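Local atomic coordinates of putative aldehyde dehydrogenase (Burkholderia cenocepacia, PDB entry 4YWE), a protein that probably oxidises aldehydes to carboxylic acids with NAD or NADP as electron acceptor, as other members of the aldehyde dehydrogenase family do, and binds calcium and magnesium ions. Residues I89-A93 and A107-A112; E96-K102 and W157-M161. All blocks are in the same frame, centred on the assembly; numbering follows the deposited sequence.

Interaction 1: residues I89-A93 and A107-A112; sequences IEELA and ARADAA
A93 and A107 bring two helices close enough for backbone to lie almost on backbone: their CA atoms are 4.7 Å apart, and A107 CB sits 3.4 Å from A93 O. In return the methyl of A93 rests on the peptide link from A107 to R108, with its CB 3.7 Å from A107 O. One turn along, A111 takes over; its CB lies near I89 O, with I89 CG2 and L92 CB beside it, the latter at 4.3 Å. With alanines at 93, 107 and 111 there is little side chain to hold the helices apart, and the segment axes approach to 8.3 Å at 123° between their directions, well away from a plain antiparallel pair. I89 closes this buried strip. Its CG2 branch, anti to the backbone N, presses on R108 CG at 3.7 Å, the two side chains crossing at about a right angle, while CD1 extends over A112.

The outer margin is polar and more open to solvent. R108 runs out extended as far as CD and then bends at chi3 (-70°), which turns its guanidinium side-on to the carboxylate of E90. NE donates to E90 OE1 and NH2 to E90 OE2, both at 2.8 Å and both nearly straight. The two planes are 23° apart, nearly coplanar, and two bonds, one to each oxygen, would limit the rotation of both groups at this exposed edge.

The contact packs two consecutive helices, 89-100 and 104-124, obliquely against each other across the short connection between them. L92, D110 and A111 also touch M161 of helix 160-174, L92 reaches R192 and V193 of helix 188-200, and E91 forms a salt bridge with R192.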
loop_
_atom_site.group_PDB
_atom_site.type_symbol
_atom_site.label_atom_id
_atom_site.label_comp_id
_atom_site.label_asym_id
_atom_site.label_seq_id
_atom_site.Cartn_x
_atom_site.Cartn_y
_atom_site.Cartn_z
ATOM N N ILE A 89 20.371 25.568 -14.028
ATOM C CA ILE A 89 19.842 24.982 -15.257
ATOM C C ILE A 89 20.616 25.456 -16.487
ATOM O O ILE A 89 21.038 24.640 -17.306
ATOM C CB ILE A 89 18.341 25.285 -15.414
ATOM C CG1 ILE A 89 17.521 24.391 -14.482
ATOM C CG2 ILE A 89 17.895 25.067 -16.851
ATOM C CD1 ILE A 89 16.024 24.570 -14.622
ATOM N N GLU A 90 20.802 26.767 -16.610
ATOM C CA GLU A 90 21.497 27.335 -17.762
ATOM C C GLU A 90 22.931 26.821 -17.858
ATOM O O GLU A 90 23.411 26.492 -18.942
ATOM C CB GLU A 90 21.491 28.864 -17.691
ATOM C CG GLU A 90 20.107 29.483 -17.810
ATOM C CD GLU A 90 19.414 29.113 -19.107
ATOM O OE1 GLU A 90 18.218 28.753 -19.060
ATOM O OE2 GLU A 90 20.061 29.185 -20.172
ATOM N N GLU A 91 23.602 26.750 -16.714
ATOM C CA GLU A 91 24.976 26.264 -16.644
ATOM C C GLU A 91 25.074 24.786 -17.019
ATOM O O GLU A 91 25.936 24.392 -17.805
ATOM C CB GLU A 91 25.540 26.489 -15.239
ATOM C CG GLU A 91 26.894 25.852 -14.984
ATOM C CD GLU A 91 27.369 26.063 -13.557
ATOM O OE1 GLU A 91 26.690 26.795 -12.807
ATOM O OE2 GLU A 91 28.418 25.496 -13.185
ATOM N N LEU A 92 24.186 23.974 -16.456
ATOM C CA LEU A 92 24.190 22.538 -16.720
ATOM C C LEU A 92 23.765 22.229 -18.153
ATOM O O LEU A 92 24.266 21.284 -18.762
ATOM C CB LEU A 92 23.275 21.809 -15.734
ATOM C CG LEU A 92 23.751 21.762 -14.280
ATOM C CD1 LEU A 92 22.673 21.180 -13.380
ATOM C CD2 LEU A 92 25.039 20.960 -14.164
ATOM N N ALA A 93 22.843 23.026 -18.684
ATOM C CA ALA A 93 22.366 22.833 -20.050
ATOM C C ALA A 93 23.471 23.111 -21.063
ATOM O O ALA A 93 23.582 22.420 -22.072
ATOM C CB ALA A 93 21.161 23.721 -20.326
ATOM N N ALA A 107 18.582 20.170 -23.858
ATOM C CA ALA A 107 19.556 20.159 -22.772
ATOM C C ALA A 107 19.012 20.876 -21.542
ATOM O O ALA A 107 19.328 20.513 -20.411
ATOM C CB ALA A 107 20.856 20.796 -23.223
ATOM N N ARG A 108 18.195 21.899 -21.771
ATOM C CA ARG A 108 17.564 22.635 -20.684
ATOM C C ARG A 108 16.472 21.792 -20.031
ATOM O O ARG A 108 16.304 21.812 -18.810
ATOM C CB ARG A 108 16.984 23.958 -21.194
ATOM C CG ARG A 108 16.251 24.764 -20.132
ATOM C CD ARG A 108 15.790 26.115 -20.661
ATOM N NE ARG A 108 16.906 27.025 -20.907
ATOM C CZ ARG A 108 17.412 27.283 -22.109
ATOM N NH1 ARG A 108 16.899 26.702 -23.184
ATOM N NH2 ARG A 108 18.428 28.125 -22.235
ATOM N N ALA A 109 15.739 21.048 -20.855
ATOM C CA ALA A 109 14.670 20.188 -20.365
ATOM C C ALA A 109 15.235 19.064 -19.501
ATOM O O ALA A 109 14.621 18.661 -18.510
ATOM C CB ALA A 109 13.872 19.617 -21.527
ATOM N N ASP A 110 16.407 18.566 -19.882
ATOM C CA ASP A 110 17.081 17.514 -19.129
ATOM C C ASP A 110 17.445 17.984 -17.724
ATOM O O ASP A 110 17.269 17.252 -16.750
ATOM C CB ASP A 110 18.339 17.047 -19.864
ATOM C CG ASP A 110 18.028 16.113 -21.016
ATOM O OD1 ASP A 110 16.834 15.930 -21.333
ATOM O OD2 ASP A 110 18.982 15.566 -21.608
ATOM N N ALA A 111 17.952 19.209 -17.631
ATOM C CA ALA A 111 18.333 19.788 -16.349
ATOM C C ALA A 111 17.109 20.010 -15.469
ATOM O O ALA A 111 17.162 19.811 -14.256
ATOM C CB ALA A 111 19.082 21.094 -16.558
ATOM N N ALA A 112 16.007 20.425 -16.087
ATOM C CA ALA A 112 14.758 20.631 -15.367
ATOM C C ALA A 112 14.224 19.300 -14.853
ATOM O O ALA A 112 13.676 19.222 -13.753
ATOM C CB ALA A 112 13.730 21.313 -16.260
#

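Interaction 2: residues E96-K102 and W157-M161; sequences EARDTGK and WNYPM. With CA (calcium ion), chain K.
K102 NZ donates to N158 O at 2.9 Å, lying in the carbonyl plane, and also forms a salt bridge with D110. NZ also lies 3.4 Å from CD1 of the Y159 ring, whose OH is hydrogen-bonded to T289. M161 N gives an almost straight bond (164°) to the syn lone pair of E96 OE2 at 3.1 Å, so a carboxylate from one helix receives a first-turn N-H of another; E96 OE1 is held by S189. The E96 chain, bent at chi2 (83°), lays its carboxylate obliquely across P160, with CD of the ring 3.2 Å from OE2. M161 slides past E96 in the opposite direction, and its CE packs on E96 CB at 3.7 Å. Farther along, T100 CG2 meets P160 CG tip to tip at 3.8 Å, while T100 OG1 turns back to E96 O. D99 binds calcium through both O and OD1, with the carbonyl oxygens of V32 and D185 and two waters completing the site. The contact thus joins the C-terminal end of helix 89-100 to the start of helix 160-174, just after strand 139-155, with S189 of helix 188-200 touching P160 and M161, and A107 of helix 104-124 against A97.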
loop_
_atom_site.group_PDB
_atom_site.type_symbol
_atom_site.label_atom_id
_atom_site.label_comp_id
_atom_site.label_asym_id
_atom_site.label_seq_id
_atom_site.Cartn_x
_atom_site.Cartn_y
_atom_site.Cartn_z
ATOM N N GLU A 96 25.905 20.093 -20.808
ATOM C CA GLU A 96 25.281 18.886 -21.339
ATOM C C GLU A 96 25.181 18.926 -22.860
ATOM O O GLU A 96 25.528 17.959 -23.537
ATOM C CB GLU A 96 23.891 18.692 -20.729
ATOM C CG GLU A 96 23.218 17.378 -21.094
ATOM C CD GLU A 96 23.659 16.227 -20.209
ATOM O OE1 GLU A 96 24.881 15.998 -20.082
ATOM O OE2 GLU A 96 22.779 15.550 -19.635
ATOM N N ALA A 97 24.709 20.051 -23.389
ATOM C CA ALA A 97 24.532 20.218 -24.829
ATOM C C ALA A 97 25.860 20.154 -25.576
ATOM O O ALA A 97 25.937 19.617 -26.679
ATOM C CB ALA A 97 23.832 21.533 -25.124
ATOM N N ARG A 98 26.903 20.708 -24.967
ATOM C CA ARG A 98 28.228 20.739 -25.578
ATOM C C ARG A 98 28.853 19.348 -25.605
ATOM O O ARG A 98 29.637 19.021 -26.498
ATOM C CB ARG A 98 29.133 21.712 -24.818
ATOM C CG ARG A 98 30.494 21.946 -25.449
ATOM C CD ARG A 98 31.292 22.957 -24.639
ATOM N NE ARG A 98 32.568 23.287 -25.265
ATOM C CZ ARG A 98 33.504 24.042 -24.698
ATOM N NH1 ARG A 98 33.309 24.542 -23.485
ATOM N NH2 ARG A 98 34.636 24.291 -25.341
ATOM N N ASP A 99 28.487 18.531 -24.624
ATOM C CA ASP A 99 29.109 17.229 -24.423
ATOM C C ASP A 99 28.345 16.112 -25.137
ATOM O O ASP A 99 28.948 15.177 -25.662
ATOM C CB ASP A 99 29.210 16.932 -22.923
ATOM C CG ASP A 99 30.187 15.819 -22.608
ATOM O OD1 ASP A 99 30.935 15.402 -23.516
ATOM O OD2 ASP A 99 30.218 15.373 -21.441
ATOM N N THR A 100 27.021 16.216 -25.157
ATOM C CA THR A 100 26.183 15.186 -25.764
ATOM C C THR A 100 25.802 15.536 -27.197
ATOM O O THR A 100 25.594 14.648 -28.026
ATOM C CB THR A 100 24.894 14.959 -24.959
ATOM O OG1 THR A 100 24.045 16.106 -25.090
ATOM C CG2 THR A 100 25.215 14.728 -23.493
ATOM N N GLY A 101 25.697 16.831 -27.482
ATOM C CA GLY A 101 25.380 17.295 -28.820
ATOM C C GLY A 101 23.936 17.707 -29.032
ATOM O O GLY A 101 23.587 18.243 -30.085
ATOM N N LYS A 102 23.093 17.462 -28.035
ATOM C CA LYS A 102 21.674 17.780 -28.142
ATOM C C LYS A 102 21.447 19.290 -28.172
ATOM O O LYS A 102 22.248 20.052 -27.627
ATOM C CB LYS A 102 20.892 17.145 -26.985
ATOM C CG LYS A 102 21.256 17.670 -25.606
ATOM C CD LYS A 102 20.534 16.884 -24.521
ATOM C CE LYS A 102 20.932 15.419 -24.552
ATOM N NZ LYS A 102 20.122 14.590 -23.618
ATOM N N TRP A 157 25.589 7.923 -22.149
ATOM C CA TRP A 157 25.930 9.241 -22.677
ATOM C C TRP A 157 24.742 10.012 -23.248
ATOM O O TRP A 157 24.839 11.217 -23.473
ATOM C CB TRP A 157 27.006 9.100 -23.760
ATOM C CG TRP A 157 26.721 7.990 -24.732
ATOM C CD1 TRP A 157 27.260 6.736 -24.722
ATOM C CD2 TRP A 157 25.818 8.028 -25.843
ATOM N NE1 TRP A 157 26.754 5.994 -25.760
ATOM C CE2 TRP A 157 25.864 6.765 -26.466
ATOM C CE3 TRP A 157 24.977 9.008 -26.380
ATOM C CZ2 TRP A 157 25.104 6.455 -27.591
ATOM C CZ3 TRP A 157 24.219 8.698 -27.494
ATOM C CH2 TRP A 157 24.289 7.433 -28.088
ATOM N N ASN A 158 23.628 9.326 -23.488
ATOM C CA ASN A 158 22.504 9.941 -24.192
ATOM C C ASN A 158 21.677 10.862 -23.298
ATOM O O ASN A 158 21.188 11.896 -23.753
ATOM C CB ASN A 158 21.612 8.863 -24.818
ATOM C CG ASN A 158 21.062 7.889 -23.797
ATOM O OD1 ASN A 158 21.632 7.705 -22.721
ATOM N ND2 ASN A 158 19.945 7.252 -24.134
ATOM N N TYR A 159 21.516 10.488 -22.034
ATOM C CA TYR A 159 20.879 11.367 -21.054
ATOM C C TYR A 159 21.630 11.318 -19.728
ATOM O O TYR A 159 21.135 10.738 -18.763
ATOM C CB TYR A 159 19.413 10.979 -20.833
ATOM C CG TYR A 159 18.523 11.143 -22.045
ATOM C CD1 TYR A 159 17.903 12.356 -22.320
ATOM C CD2 TYR A 159 18.291 10.079 -22.907
ATOM C CE1 TYR A 159 17.084 12.506 -23.425
ATOM C CE2 TYR A 159 17.475 10.220 -24.012
ATOM C CZ TYR A 159 16.874 11.434 -24.268
ATOM O OH TYR A 159 16.062 11.571 -25.371
ATOM N N PRO A 160 22.829 11.922 -19.677
ATOM C CA PRO A 160 23.660 11.903 -18.468
ATOM C C PRO A 160 22.935 12.396 -17.219
ATOM O O PRO A 160 22.901 11.680 -16.222
ATOM C CB PRO A 160 24.817 12.838 -18.829
ATOM C CG PRO A 160 24.922 12.733 -20.309
ATOM C CD PRO A 160 23.505 12.612 -20.791
ATOM N N MET A 161 22.355 13.592 -17.276
ATOM C CA MET A 161 21.687 14.171 -16.114
ATOM C C MET A 161 20.394 13.447 -15.748
ATOM O O MET A 161 20.151 13.163 -14.576
ATOM C CB MET A 161 21.388 15.651 -16.352
ATOM C CG MET A 161 22.582 16.570 -16.176
ATOM S SD MET A 161 22.113 18.310 -16.258
ATOM C CE MET A 161 21.441 18.401 -17.917
HETATM CA CA CA K . 31.308 14.406 -25.736
HETATM O O HOH W 1 30.775 13.285 -27.823
HETATM O O HOH W 2 33.366 12.918 -25.575
#

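Interactions 1 and 2 share helix 89-100 and have centres 10 Å apart. Helix 104-124 connects them through D110, on segment 107-112, the acid that pairs with the lysine of interaction 2. D110 OD2 also lies 4.3 Å from E96 OE2, so the lysine may offset the closeness of two acids. M161 CE packs 3.6 Å from A111 N, where the two contacts meet. The calcium bound by D99 in interaction 2 is about 13 Å from the side chain of A107 in interaction 1. On segment 157-161, the side chain of N158 is about 9 Å from that of the predicted active-site residue E256.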